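Local structure of 6-phospho-beta-glucosidase BglT (Thermotoga maritima, 1UP7) at residues 3-8 / 29-34; 21-26 / 56-61; 91-96 / 260-265; 102-107 / 244-249. The protein hydrolyses cellobiose 6'-phosphate to glucose 6-phosphate and glucose, as an NAD+- and manganese-dependent family 4 glycosidase. All coordinates share one frame; numbering follows the deposited sequence.

Contact 1: 3-8 / 29-34; sequences MRIAVI and VRIDEV
Arg-4 and Glu-33 pair in parallel register across two neighbouring strands of a Rossmann-type sheet, the ends of the beta-alpha-beta crossover made by strand 4-8, helix 15-25 and strand 33-37. The register follows from Ile-5 N donating to Glu-33 O at 3.0 Å, while Met-3 O receives Asp-32 N and, weakly, Glu-33 N.

The Arg-4 side chain can be followed outward. Arg-4 CB and CG run past Glu-33 CG, with Arg-4 CG at 3.7 Å from it; Arg-4 CD then passes 3.8 Å from Glu-33 OE2. The chain is bent at chi3 (-89°), Arg-4 NE meets Glu-33 OE2 at 2.6 Å, and Arg-4 NH2 reaches the same oxygen at 2.8 Å. The grip is side-on, both nitrogens on one atom, with guanidinium and carboxylate nearly coplanar (20° apart). NE meets the anti lone pair of OE2. NH1 turns to the carbonyls of Gly-69 and Ala-70. An alanine at Arg-4 would probably leave the buried Glu-33 carboxylate without this charged mate and those two carbonyls without the NH1 donor.

On the face of Ile-5 and Val-34 the contacts are apolar: Ile-5 CD1 meets Ile-31 CD1, and Val-7 CG2 lies 3.7 Å from Val-34 CG1. Just before the two strands, Asp-32 OD2 accepts from both Arg-30 NE and Met-3 N, the latter at 2.7 Å.

Contact 2: 21-26 / 56-61; sequences GLLDIS and KDRFKV
Leu-23 and Arg-58 cross at about a right angle, the leucine branch lying over the flat end of the arginine. Leu-23 CD2 sits 3.6 Å above the guanidinium plane, displaced toward its rim, and the aliphatic part of Arg-58 contributes as well, with CD at 3.8 Å from the same methyl. The chain bends at chi3 (84°), which places Arg-58 NE 3.9 Å from Leu-23 CD2.

Phe-59 approaches from the same segment but is oriented differently. Its ring crosses Leu-23 obliquely, with Phe-59 CE2 3.8 Å from Leu-23 CD2; this one methyl therefore packs against both residues. The backbone carbon of Leu-22 lies at the ring's edge, and Val-34 and Ile-31 also touch the phenylalanine. Thus the end of helix 15-25 is packed against the approach to strand 60-63, the outermost strand of the Rossmann-type sheet on this flank.

Ser-26 OG donates to Leu-23 O at 2.9 Å, from the same face of that carbonyl as Ser-26 N. A water donates to Ser-26 OG at 2.8 Å and accepts from Arg-58 NE. An alanine at Ser-26 would probably lose the water bridge to Arg-58 and leave Leu-23 O with the Ser-26 N bond but without the hydroxyl.

Between these segments the contact is made by van der Waals packing, including a methyl over the guanidinium, and by the water bridge. Arg-58, an exposed residue, has a long, weak ion pair with Glu-27, so electrostatics probably adds little here.

Contact 3: 91-96 / 260-265; sequences NDEGIP and HELRAR. With G6P (6-O-phosphono-alpha-D-glucopyranose), chain J.
Glu-93 carries CG anti to its carbonyl carbon and is extended beyond it (chi2 169°), a shape that sends its carboxylate across to the first turn of helix 263-278. Arg-263, next to it, has CG anti to the backbone N and bends at chi2 (56°); its CG and CD both lie beside O2P of the bound glucose 6-phosphate, and NE beyond them meets that oxygen. The contact thus joins helix 85-94 of the Rossmann-type NAD-binding part to a helix of the C-terminal part of this family 4 glycosidase, beside the substrate's phosphate.

Ala-264 N donates to Glu-93 OE1 at 2.8 Å, and the oxygen offers its syn lone pair. The other oxygen, Glu-93 OE2, lies 3.4 Å from Arg-263 CB and forms a salt bridge with Arg-89 NE. Arg-89 is itself hydrogen-bonded to the glucose 6-phosphate, so Glu-93 is a second-shell residue that pairs with Arg-89 through OE2 and packs on CB of Arg-263.

Leu-262, the N-cap residue, packs its CD2 at 3.7 Å on Glu-93 CB and 3.8 Å from the backbone N of Gly-94.

Glu-93 and Arg-263 run side by side, pointing the same way, yet their charged ends stay apart. The guanidinium is committed to other partners: Arg-263 NH1 to Glu-266, Arg-263 NH2 to Lys-290 O as well as to phosphate O1P at 3.1 Å, and Arg-263 NE to phosphate O2P at 2.6 Å in an almost straight bond of 171°.

Contact 4: 102-107 / 244-249; sequences IGQETT and LRYYLM. With G6P (6-O-phosphono-alpha-D-glucopyranose), chain J; NAD (nicotinamide-adenine-dinucleotide), chain I.
Tyr-246 packs on Gln-104 and Ile-102, joining the loop between helices 85-94 and 109-131 of the Rossmann-type part to the short helix 245-248 of the C-terminal part.

The main aromatic contact is a CH-pi interaction. Gln-104 CG stands over one face of the Tyr-246 ring, 3.9 Å from its centroid and 28° off the normal; the two side chains cross at about a right angle.

Apolar contacts add to it. Ile-102 CG2 lies 3.9 Å from Tyr-246 CD1, while Thr-107 and Tyr-247 reach toward each other tip to tip, with Thr-107 CG2 at 3.6 Å from Tyr-247 CE1. Thr-107 also touches Tyr-243, the proton acceptor of catalysis.

No hydrogen bond crosses between the two segments; Gln-104 bonds within its own loop. Gln-104 OE1 accepts Thr-106 N at 2.8 Å, with the donor above the carbonyl plane, and also Thr-106 OG1, which lies in that plane on a lone pair. Gln-104 is bent at chi2 (-84°), and these bonds tie together the neighbours of Glu-105, a residue thought, by similarity, to raise the basicity of the active-site tyrosine.

Glu-105 spans both ligands: Glu-105 OE1 accepts from the sugar O4 at 2.9 Å, and OE2 accepts from the NAD ribose O2D at 2.8 Å.

In the fold
The four contacts form two pairs. Contacts 1 and 2 have centres 9 Å apart and alternate along the chain, 3-8, 21-26, 29-34, 56-61; both reach the six-stranded parallel sheet, where strand 33-37 lies between 4-8 and 60-63. Contacts 3 and 4, 13 Å between centres, follow later, both segments of contact 4 falling between 91-96 and 260-265. Each joins the N-terminal Rossmann-type part to the C-terminal part and touches the glucose 6-phosphate. The pairs stand about 35 to 37 Å apart, centre to centre. One pair joins strands 4-8, 33-37 and 60-63, from the interior to one edge of the sheet, and packs helix 15-25 beside them; the other brings Arg-263 and Glu-105 to the active site where the two parts meet.

Contact 1: 3-8 / 29-34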
# COMPACT_ATOMS: atom_id res chain seq x y z
N MET A 3 36.39 -19.74 -7.76
CA MET A 3 35.54 -19.06 -6.77
C MET A 3 36.31 -18.70 -5.50
O MET A 3 37.02 -19.53 -4.91
CB MET A 3 34.36 -19.96 -6.40
CG MET A 3 33.18 -19.23 -5.83
SD MET A 3 33.23 -19.15 -4.02
CE MET A 3 32.19 -20.54 -3.52
N ARG A 4 36.18 -17.45 -5.08
CA ARG A 4 36.92 -16.97 -3.93
C ARG A 4 36.00 -16.36 -2.87
O ARG A 4 35.11 -15.59 -3.20
CB ARG A 4 37.97 -15.94 -4.37
CG ARG A 4 38.67 -15.31 -3.17
CD ARG A 4 39.26 -13.97 -3.43
NE ARG A 4 40.63 -14.08 -3.92
CZ ARG A 4 41.50 -13.06 -3.96
NH1 ARG A 4 41.12 -11.82 -3.55
NH2 ARG A 4 42.73 -13.27 -4.44
N ILE A 5 36.22 -16.72 -1.61
CA ILE A 5 35.49 -16.13 -0.48
C ILE A 5 36.42 -15.23 0.34
O ILE A 5 37.47 -15.68 0.79
CB ILE A 5 34.90 -17.24 0.44
CG1 ILE A 5 34.01 -18.24 -0.32
CG2 ILE A 5 34.17 -16.63 1.65
CD1 ILE A 5 33.62 -19.43 0.58
N ALA A 6 36.02 -13.97 0.55
CA ALA A 6 36.76 -13.10 1.46
C ALA A 6 36.12 -13.09 2.85
O ALA A 6 34.89 -13.11 2.99
CB ALA A 6 36.87 -11.65 0.91
N VAL A 7 36.97 -13.09 3.87
CA VAL A 7 36.54 -13.05 5.25
C VAL A 7 37.14 -11.81 5.93
O VAL A 7 38.38 -11.71 6.09
CB VAL A 7 36.94 -14.33 6.04
CG1 VAL A 7 36.51 -14.22 7.52
CG2 VAL A 7 36.39 -15.58 5.42
N ILE A 8 36.28 -10.88 6.32
CA ILE A 8 36.71 -9.59 6.87
C ILE A 8 36.53 -9.65 8.41
O ILE A 8 35.41 -9.75 8.92
CB ILE A 8 35.92 -8.41 6.22
CG1 ILE A 8 35.80 -8.60 4.70
CG2 ILE A 8 36.55 -7.07 6.54
CD1 ILE A 8 37.10 -8.73 3.94
N VAL A 29 30.12 -27.69 -3.37
CA VAL A 29 30.45 -26.57 -4.24
C VAL A 29 31.96 -26.33 -4.27
O VAL A 29 32.68 -26.62 -3.30
CB VAL A 29 29.68 -25.26 -3.87
CG1 VAL A 29 28.17 -25.46 -3.99
CG2 VAL A 29 30.03 -24.75 -2.46
N ARG A 30 32.44 -25.81 -5.38
CA ARG A 30 33.85 -25.58 -5.56
C ARG A 30 34.28 -24.28 -4.85
O ARG A 30 33.68 -23.22 -5.03
CB ARG A 30 34.16 -25.61 -7.06
CG ARG A 30 35.13 -24.58 -7.57
CD ARG A 30 35.65 -24.90 -8.96
NE ARG A 30 37.00 -24.39 -9.17
CZ ARG A 30 37.90 -24.96 -9.97
NH1 ARG A 30 37.59 -26.07 -10.65
NH2 ARG A 30 39.11 -24.42 -10.10
N ILE A 31 35.27 -24.40 -3.97
CA ILE A 31 35.87 -23.24 -3.33
C ILE A 31 37.37 -23.28 -3.64
O ILE A 31 38.06 -24.22 -3.27
CB ILE A 31 35.62 -23.25 -1.79
CG1 ILE A 31 34.13 -23.11 -1.46
CG2 ILE A 31 36.38 -22.10 -1.08
CD1 ILE A 31 33.82 -23.41 0.01
N ASP A 32 37.88 -22.26 -4.32
CA ASP A 32 39.30 -22.29 -4.69
C ASP A 32 40.18 -21.65 -3.64
O ASP A 32 41.27 -22.14 -3.36
CB ASP A 32 39.54 -21.68 -6.06
CG ASP A 32 38.80 -22.41 -7.13
OD1 ASP A 32 39.32 -23.44 -7.62
OD2 ASP A 32 37.67 -22.05 -7.54
N GLU A 33 39.70 -20.55 -3.07
CA GLU A 33 40.45 -19.88 -2.02
C GLU A 33 39.58 -19.11 -1.03
O GLU A 33 38.50 -18.61 -1.36
CB GLU A 33 41.56 -19.01 -2.59
CG GLU A 33 41.11 -18.06 -3.70
CD GLU A 33 42.27 -17.32 -4.36
OE1 GLU A 33 43.24 -17.99 -4.77
OE2 GLU A 33 42.22 -16.06 -4.46
N VAL A 34 40.05 -19.07 0.21
CA VAL A 34 39.51 -18.21 1.23
C VAL A 34 40.60 -17.22 1.63
O VAL A 34 41.70 -17.62 2.03
CB VAL A 34 38.95 -19.01 2.42
CG1 VAL A 34 38.35 -18.07 3.45
CG2 VAL A 34 37.86 -19.99 1.91

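Contact 2: 21-26 / 56-61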
# COMPACT_ATOMS: atom_id res chain seq x y z
N GLY A 21 32.70 -25.03 8.64
CA GLY A 21 31.53 -24.89 7.78
C GLY A 21 31.85 -24.84 6.29
O GLY A 21 31.24 -25.55 5.51
N LEU A 22 32.82 -24.02 5.90
CA LEU A 22 33.21 -23.91 4.50
C LEU A 22 33.81 -25.22 3.98
O LEU A 22 33.56 -25.60 2.83
CB LEU A 22 34.15 -22.72 4.27
CG LEU A 22 33.54 -21.34 4.55
CD1 LEU A 22 34.61 -20.21 4.47
CD2 LEU A 22 32.38 -21.07 3.61
N LEU A 23 34.56 -25.92 4.82
CA LEU A 23 35.10 -27.22 4.46
C LEU A 23 33.97 -28.20 4.17
O LEU A 23 34.06 -28.97 3.22
CB LEU A 23 36.00 -27.79 5.56
CG LEU A 23 37.44 -27.23 5.68
CD1 LEU A 23 38.06 -27.58 7.05
CD2 LEU A 23 38.37 -27.61 4.51
N ASP A 24 32.93 -28.17 4.99
CA ASP A 24 31.79 -29.08 4.88
C ASP A 24 31.02 -28.91 3.57
O ASP A 24 30.57 -29.88 2.99
CB ASP A 24 30.83 -28.92 6.06
CG ASP A 24 31.33 -29.58 7.36
OD1 ASP A 24 32.32 -30.37 7.36
OD2 ASP A 24 30.77 -29.35 8.46
N ILE A 25 30.85 -27.67 3.11
CA ILE A 25 30.15 -27.43 1.85
C ILE A 25 31.08 -27.59 0.63
O ILE A 25 30.61 -27.68 -0.52
CB ILE A 25 29.38 -26.06 1.84
CG1 ILE A 25 30.35 -24.86 1.86
CG2 ILE A 25 28.35 -26.00 3.01
CD1 ILE A 25 29.84 -23.64 1.14
N SER A 26 32.39 -27.67 0.89
CA SER A 26 33.39 -27.73 -0.17
C SER A 26 33.33 -29.02 -0.99
O SER A 26 33.97 -29.12 -2.04
CB SER A 26 34.81 -27.47 0.37
OG SER A 26 35.47 -28.67 0.71
N LYS A 56 43.98 -28.56 5.66
CA LYS A 56 44.66 -29.72 5.11
C LYS A 56 44.76 -29.65 3.58
O LYS A 56 44.64 -30.66 2.90
CB LYS A 56 43.93 -31.00 5.55
CG LYS A 56 44.33 -31.50 6.91
CD LYS A 56 43.40 -32.62 7.41
CE LYS A 56 42.88 -32.34 8.82
NZ LYS A 56 43.12 -33.51 9.73
N ASP A 57 44.93 -28.42 3.07
CA ASP A 57 45.11 -28.12 1.65
C ASP A 57 43.90 -28.36 0.75
O ASP A 57 44.02 -28.53 -0.45
CB ASP A 57 46.37 -28.80 1.07
CG ASP A 57 47.05 -27.97 -0.01
OD1 ASP A 57 47.19 -26.73 0.17
OD2 ASP A 57 47.47 -28.45 -1.09
N ARG A 58 42.72 -28.35 1.34
CA ARG A 58 41.50 -28.59 0.58
C ARG A 58 41.13 -27.38 -0.28
O ARG A 58 40.54 -27.54 -1.33
CB ARG A 58 40.35 -29.03 1.51
CG ARG A 58 40.42 -30.55 1.91
CD ARG A 58 39.69 -30.96 3.20
NE ARG A 58 38.27 -31.20 2.92
CZ ARG A 58 37.30 -31.42 3.83
NH1 ARG A 58 37.57 -31.46 5.14
NH2 ARG A 58 36.05 -31.61 3.41
N PHE A 59 41.47 -26.18 0.17
CA PHE A 59 41.49 -24.99 -0.67
C PHE A 59 42.63 -24.09 -0.22
O PHE A 59 43.21 -24.30 0.85
CB PHE A 59 40.15 -24.24 -0.65
CG PHE A 59 39.53 -24.09 0.72
CD1 PHE A 59 40.08 -23.23 1.68
CD2 PHE A 59 38.36 -24.78 1.06
CE1 PHE A 59 39.47 -23.07 2.96
CE2 PHE A 59 37.74 -24.60 2.33
CZ PHE A 59 38.31 -23.75 3.27
N LYS A 60 42.97 -23.10 -1.05
CA LYS A 60 44.03 -22.15 -0.73
C LYS A 60 43.57 -21.21 0.38
O LYS A 60 42.44 -20.73 0.36
CB LYS A 60 44.43 -21.39 -1.99
CG LYS A 60 45.36 -22.15 -2.91
CD LYS A 60 45.64 -21.40 -4.28
CE LYS A 60 45.90 -19.86 -4.14
NZ LYS A 60 47.36 -19.46 -3.97
N VAL A 61 44.44 -20.99 1.36
CA VAL A 61 44.17 -20.06 2.45
C VAL A 61 45.14 -18.87 2.35
O VAL A 61 46.36 -19.06 2.38
CB VAL A 61 44.37 -20.74 3.81
CG1 VAL A 61 44.21 -19.74 4.95
CG2 VAL A 61 43.44 -21.95 3.96
O HOH W 1 37.35 -30.58 -0.18

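Contact 3: 91-96 / 260-265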
# COMPACT_ATOMS: atom_id res chain seq x y z
N ASN A 91 32.12 -0.30 26.54
CA ASN A 91 31.46 1.00 26.61
C ASN A 91 29.98 0.89 26.29
O ASN A 91 29.17 1.48 27.00
CB ASN A 91 32.11 2.02 25.64
CG ASN A 91 33.57 2.38 26.01
OD1 ASN A 91 33.94 2.37 27.16
ND2 ASN A 91 34.37 2.72 25.00
N ASP A 92 29.65 0.12 25.24
CA ASP A 92 28.27 -0.12 24.86
C ASP A 92 27.39 -0.64 26.00
O ASP A 92 26.30 -0.13 26.19
CB ASP A 92 28.21 -1.11 23.67
CG ASP A 92 28.74 -0.52 22.36
OD1 ASP A 92 28.84 0.73 22.23
OD2 ASP A 92 29.06 -1.24 21.39
N GLU A 93 27.89 -1.65 26.73
CA GLU A 93 27.15 -2.32 27.80
C GLU A 93 27.19 -1.51 29.09
O GLU A 93 26.19 -1.40 29.79
CB GLU A 93 27.72 -3.74 28.03
CG GLU A 93 27.78 -4.60 26.78
CD GLU A 93 28.57 -5.89 26.97
OE1 GLU A 93 29.53 -5.91 27.78
OE2 GLU A 93 28.25 -6.91 26.30
N GLY A 94 28.35 -0.91 29.38
CA GLY A 94 28.60 -0.27 30.69
C GLY A 94 28.01 1.11 30.91
O GLY A 94 27.48 1.42 31.99
N ILE A 95 28.09 1.96 29.87
CA ILE A 95 27.67 3.35 29.95
C ILE A 95 26.18 3.59 30.27
O ILE A 95 25.91 4.45 31.10
CB ILE A 95 28.16 4.13 28.64
CG1 ILE A 95 29.64 4.50 28.74
CG2 ILE A 95 27.29 5.36 28.32
CD1 ILE A 95 30.31 4.92 27.38
N PRO A 96 25.23 2.89 29.61
CA PRO A 96 23.80 3.07 29.92
C PRO A 96 23.43 2.72 31.35
O PRO A 96 22.45 3.27 31.86
CB PRO A 96 23.09 2.12 28.94
CG PRO A 96 24.07 1.86 27.84
CD PRO A 96 25.42 1.95 28.50
N HIS A 260 26.38 -8.05 37.75
CA HIS A 260 27.35 -9.04 37.28
C HIS A 260 28.40 -8.38 36.39
O HIS A 260 28.22 -7.27 35.90
CB HIS A 260 26.67 -10.20 36.50
CG HIS A 260 25.74 -10.99 37.35
ND1 HIS A 260 24.39 -10.70 37.45
CD2 HIS A 260 25.97 -11.99 38.23
CE1 HIS A 260 23.84 -11.51 38.33
NE2 HIS A 260 24.77 -12.30 38.82
N GLU A 261 29.49 -9.09 36.21
CA GLU A 261 30.53 -8.66 35.29
C GLU A 261 29.97 -8.36 33.88
O GLU A 261 29.04 -9.03 33.36
CB GLU A 261 31.74 -9.64 35.31
CG GLU A 261 32.66 -9.65 34.08
CD GLU A 261 33.75 -10.75 34.09
OE1 GLU A 261 33.44 -11.94 34.35
OE2 GLU A 261 34.94 -10.41 33.80
N LEU A 262 30.49 -7.30 33.28
CA LEU A 262 30.09 -6.97 31.90
C LEU A 262 30.42 -8.13 30.96
O LEU A 262 31.53 -8.66 31.00
CB LEU A 262 30.79 -5.70 31.40
CG LEU A 262 30.33 -4.34 31.99
CD1 LEU A 262 31.32 -3.26 31.64
CD2 LEU A 262 28.92 -3.94 31.56
N ARG A 263 29.46 -8.54 30.15
CA ARG A 263 29.67 -9.64 29.23
C ARG A 263 30.96 -9.42 28.44
O ARG A 263 31.76 -10.35 28.28
CB ARG A 263 28.50 -9.73 28.27
CG ARG A 263 28.60 -10.90 27.32
CD ARG A 263 28.74 -12.30 27.98
NE ARG A 263 29.07 -13.29 26.95
CZ ARG A 263 29.62 -14.48 27.18
NH1 ARG A 263 29.91 -14.86 28.42
NH2 ARG A 263 29.89 -15.30 26.16
N ALA A 264 31.18 -8.19 27.96
CA ALA A 264 32.36 -7.90 27.15
C ALA A 264 33.65 -8.24 27.87
O ALA A 264 34.61 -8.69 27.22
CB ALA A 264 32.41 -6.41 26.65
N ARG A 265 33.71 -8.02 29.19
CA ARG A 265 34.88 -8.42 29.94
C ARG A 265 35.01 -9.92 30.09
O ARG A 265 36.15 -10.40 30.12
CB ARG A 265 35.04 -7.70 31.30
CG ARG A 265 35.36 -6.23 31.22
CD ARG A 265 35.18 -5.50 32.52
NE ARG A 265 36.35 -5.59 33.41
CZ ARG A 265 37.32 -4.69 33.42
NH1 ARG A 265 37.26 -3.63 32.61
NH2 ARG A 265 38.35 -4.82 34.25
C1 G6P J . 23.78 -14.82 20.36
C2 G6P J . 23.33 -13.73 19.35
C3 G6P J . 24.55 -13.10 18.69
C4 G6P J . 25.38 -12.46 19.79
C5 G6P J . 25.87 -13.57 20.74
C6 G6P J . 26.67 -12.98 21.89
O1 G6P J . 22.71 -15.44 21.09
O2 G6P J . 22.46 -14.22 18.33
O3 G6P J . 24.21 -12.16 17.66
O4 G6P J . 26.44 -11.68 19.23
O5 G6P J . 24.76 -14.31 21.30
O6 G6P J . 27.67 -13.88 22.33
P G6P J . 29.00 -13.34 23.06
O1P G6P J . 29.92 -14.53 23.20
O2P G6P J . 28.79 -12.75 24.44
O3P G6P J . 29.62 -12.31 22.15

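Contact 4: 102-107 / 244-249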
# COMPACT_ATOMS: atom_id res chain seq x y z
N ILE A 102 19.09 -0.48 30.15
CA ILE A 102 19.69 -1.71 29.68
C ILE A 102 20.99 -1.43 28.93
O ILE A 102 21.05 -0.58 28.03
CB ILE A 102 18.71 -2.46 28.76
CG1 ILE A 102 17.50 -3.00 29.56
CG2 ILE A 102 19.47 -3.57 27.98
CD1 ILE A 102 17.93 -4.00 30.54
N GLY A 103 22.05 -2.11 29.35
CA GLY A 103 23.28 -2.10 28.58
C GLY A 103 23.56 -3.46 27.97
O GLY A 103 23.81 -4.43 28.69
N GLN A 104 23.51 -3.53 26.65
CA GLN A 104 23.61 -4.78 25.92
C GLN A 104 24.29 -4.59 24.56
O GLN A 104 24.15 -3.56 23.91
CB GLN A 104 22.21 -5.40 25.78
CG GLN A 104 22.19 -6.95 25.78
CD GLN A 104 22.49 -7.49 24.37
OE1 GLN A 104 22.21 -6.82 23.35
NE2 GLN A 104 23.09 -8.65 24.32
N GLU A 105 25.06 -5.59 24.15
CA GLU A 105 25.80 -5.53 22.88
C GLU A 105 25.00 -5.04 21.64
O GLU A 105 25.51 -4.19 20.88
CB GLU A 105 26.46 -6.91 22.61
CG GLU A 105 27.19 -6.98 21.27
CD GLU A 105 27.39 -8.39 20.73
OE1 GLU A 105 26.49 -9.26 20.89
OE2 GLU A 105 28.46 -8.63 20.11
N THR A 106 23.77 -5.55 21.46
CA THR A 106 22.99 -5.31 20.23
C THR A 106 21.66 -4.62 20.46
O THR A 106 21.05 -4.17 19.51
CB THR A 106 22.74 -6.64 19.47
OG1 THR A 106 21.85 -7.50 20.24
CG2 THR A 106 24.02 -7.50 19.43
N THR A 107 21.20 -4.56 21.70
CA THR A 107 19.85 -4.15 22.01
C THR A 107 19.82 -2.84 22.77
O THR A 107 20.41 -2.74 23.82
CB THR A 107 19.18 -5.22 22.91
OG1 THR A 107 19.28 -6.50 22.26
CG2 THR A 107 17.69 -4.93 23.01
N LEU A 244 13.87 -10.63 23.51
CA LEU A 244 12.66 -9.92 23.90
C LEU A 244 12.63 -9.73 25.40
O LEU A 244 11.94 -8.87 25.89
CB LEU A 244 11.39 -10.61 23.40
CG LEU A 244 10.74 -10.00 22.15
CD1 LEU A 244 10.60 -8.44 22.18
CD2 LEU A 244 11.52 -10.44 20.89
N ARG A 245 13.41 -10.53 26.13
CA ARG A 245 13.49 -10.43 27.58
C ARG A 245 13.87 -9.01 28.01
O ARG A 245 13.43 -8.55 29.06
CB ARG A 245 14.54 -11.37 28.15
CG ARG A 245 14.08 -12.79 28.43
CD ARG A 245 15.28 -13.71 28.83
NE ARG A 245 16.44 -13.27 28.04
CZ ARG A 245 17.72 -13.52 28.32
NH1 ARG A 245 18.04 -14.21 29.42
NH2 ARG A 245 18.67 -13.08 27.50
N TYR A 246 14.70 -8.35 27.21
CA TYR A 246 15.19 -6.99 27.54
C TYR A 246 14.10 -5.96 27.47
O TYR A 246 14.15 -4.98 28.20
CB TYR A 246 16.37 -6.55 26.65
CG TYR A 246 17.58 -7.44 26.82
CD1 TYR A 246 18.39 -7.35 27.94
CD2 TYR A 246 17.91 -8.39 25.84
CE1 TYR A 246 19.50 -8.19 28.11
CE2 TYR A 246 19.01 -9.24 25.99
CZ TYR A 246 19.78 -9.14 27.13
OH TYR A 246 20.87 -9.98 27.28
N TYR A 247 13.12 -6.21 26.61
CA TYR A 247 11.94 -5.37 26.49
C TYR A 247 10.88 -5.73 27.51
O TYR A 247 10.45 -4.84 28.21
CB TYR A 247 11.37 -5.51 25.10
CG TYR A 247 12.27 -4.95 24.04
CD1 TYR A 247 13.30 -5.73 23.51
CD2 TYR A 247 12.07 -3.68 23.56
CE1 TYR A 247 14.12 -5.24 22.54
CE2 TYR A 247 12.88 -3.17 22.54
CZ TYR A 247 13.90 -3.96 22.05
OH TYR A 247 14.71 -3.49 21.05
N LEU A 248 10.52 -7.01 27.62
CA LEU A 248 9.35 -7.43 28.38
C LEU A 248 9.67 -7.79 29.84
O LEU A 248 8.78 -7.90 30.69
CB LEU A 248 8.66 -8.59 27.67
CG LEU A 248 7.99 -8.17 26.37
CD1 LEU A 248 7.94 -9.41 25.56
CD2 LEU A 248 6.58 -7.56 26.60
N MET A 249 10.96 -7.99 30.09
CA MET A 249 11.51 -8.29 31.42
C MET A 249 12.61 -7.27 31.81
O MET A 249 13.64 -7.64 32.41
CB MET A 249 12.08 -9.71 31.49
CG MET A 249 11.05 -10.81 31.34
SD MET A 249 11.79 -12.45 31.21
CE MET A 249 12.47 -12.59 32.65
C1 G6P J . 23.78 -14.82 20.36
C2 G6P J . 23.33 -13.73 19.35
C3 G6P J . 24.55 -13.10 18.69
C4 G6P J . 25.38 -12.46 19.79
C5 G6P J . 25.87 -13.57 20.74
C6 G6P J . 26.67 -12.98 21.89
O1 G6P J . 22.71 -15.44 21.09
O2 G6P J . 22.46 -14.22 18.33
O3 G6P J . 24.21 -12.16 17.66
O4 G6P J . 26.44 -11.68 19.23
O5 G6P J . 24.76 -14.31 21.30
O6 G6P J . 27.67 -13.88 22.33
P G6P J . 29.00 -13.34 23.06
O1P G6P J . 29.92 -14.53 23.20
O2P G6P J . 28.79 -12.75 24.44
O3P G6P J . 29.62 -12.31 22.15
PA NAD I . 35.96 -9.78 17.69
O1A NAD I . 36.22 -8.73 18.69
O2A NAD I . 36.83 -11.05 17.81
O5B NAD I . 36.21 -9.05 16.26
C5B NAD I . 36.51 -9.82 15.13
C4B NAD I . 37.73 -9.26 14.41
O4B NAD I . 37.40 -8.03 13.76
C3B NAD I . 38.92 -8.96 15.31
O3B NAD I . 39.99 -9.80 14.89
C2B NAD I . 39.24 -7.48 15.05
O2B NAD I . 40.63 -7.24 14.99
C1B NAD I . 38.62 -7.29 13.68
N9A NAD I . 38.31 -5.91 13.32
C8A NAD I . 37.88 -4.86 14.12
N7A NAD I . 37.69 -3.81 13.29
C5A NAD I . 37.93 -4.16 12.02
C6A NAD I . 37.89 -3.48 10.81
N6A NAD I . 37.56 -2.20 10.73
N1A NAD I . 38.23 -4.16 9.64
C2A NAD I . 38.61 -5.49 9.68
N3A NAD I . 38.67 -6.14 10.89
C4A NAD I . 38.33 -5.49 12.03
O3 NAD I . 34.40 -10.14 17.83
PN NAD I . 33.63 -11.47 17.37
O1N NAD I . 33.06 -12.00 18.64
O2N NAD I . 34.41 -12.33 16.51
O5D NAD I . 32.46 -10.93 16.43
C5D NAD I . 32.63 -9.99 15.38
C4D NAD I . 31.25 -9.41 15.03
O4D NAD I . 30.33 -10.40 14.58
C3D NAD I . 30.59 -8.75 16.23
O3D NAD I . 30.00 -7.59 15.75
C2D NAD I . 29.54 -9.75 16.69
O2D NAD I . 28.41 -9.18 17.33
C1D NAD I . 29.19 -10.52 15.44
N1N NAD I . 29.13 -11.96 15.73
C2N NAD I . 29.91 -12.75 14.91
C3N NAD I . 29.95 -14.11 15.06
C7N NAD I . 30.84 -14.91 14.13
O7N NAD I . 30.42 -16.11 13.52
N7N NAD I . 32.07 -14.44 13.89
C4N NAD I . 29.18 -14.67 16.07
C5N NAD I . 28.37 -13.88 16.92
C6N NAD I . 28.36 -12.50 16.73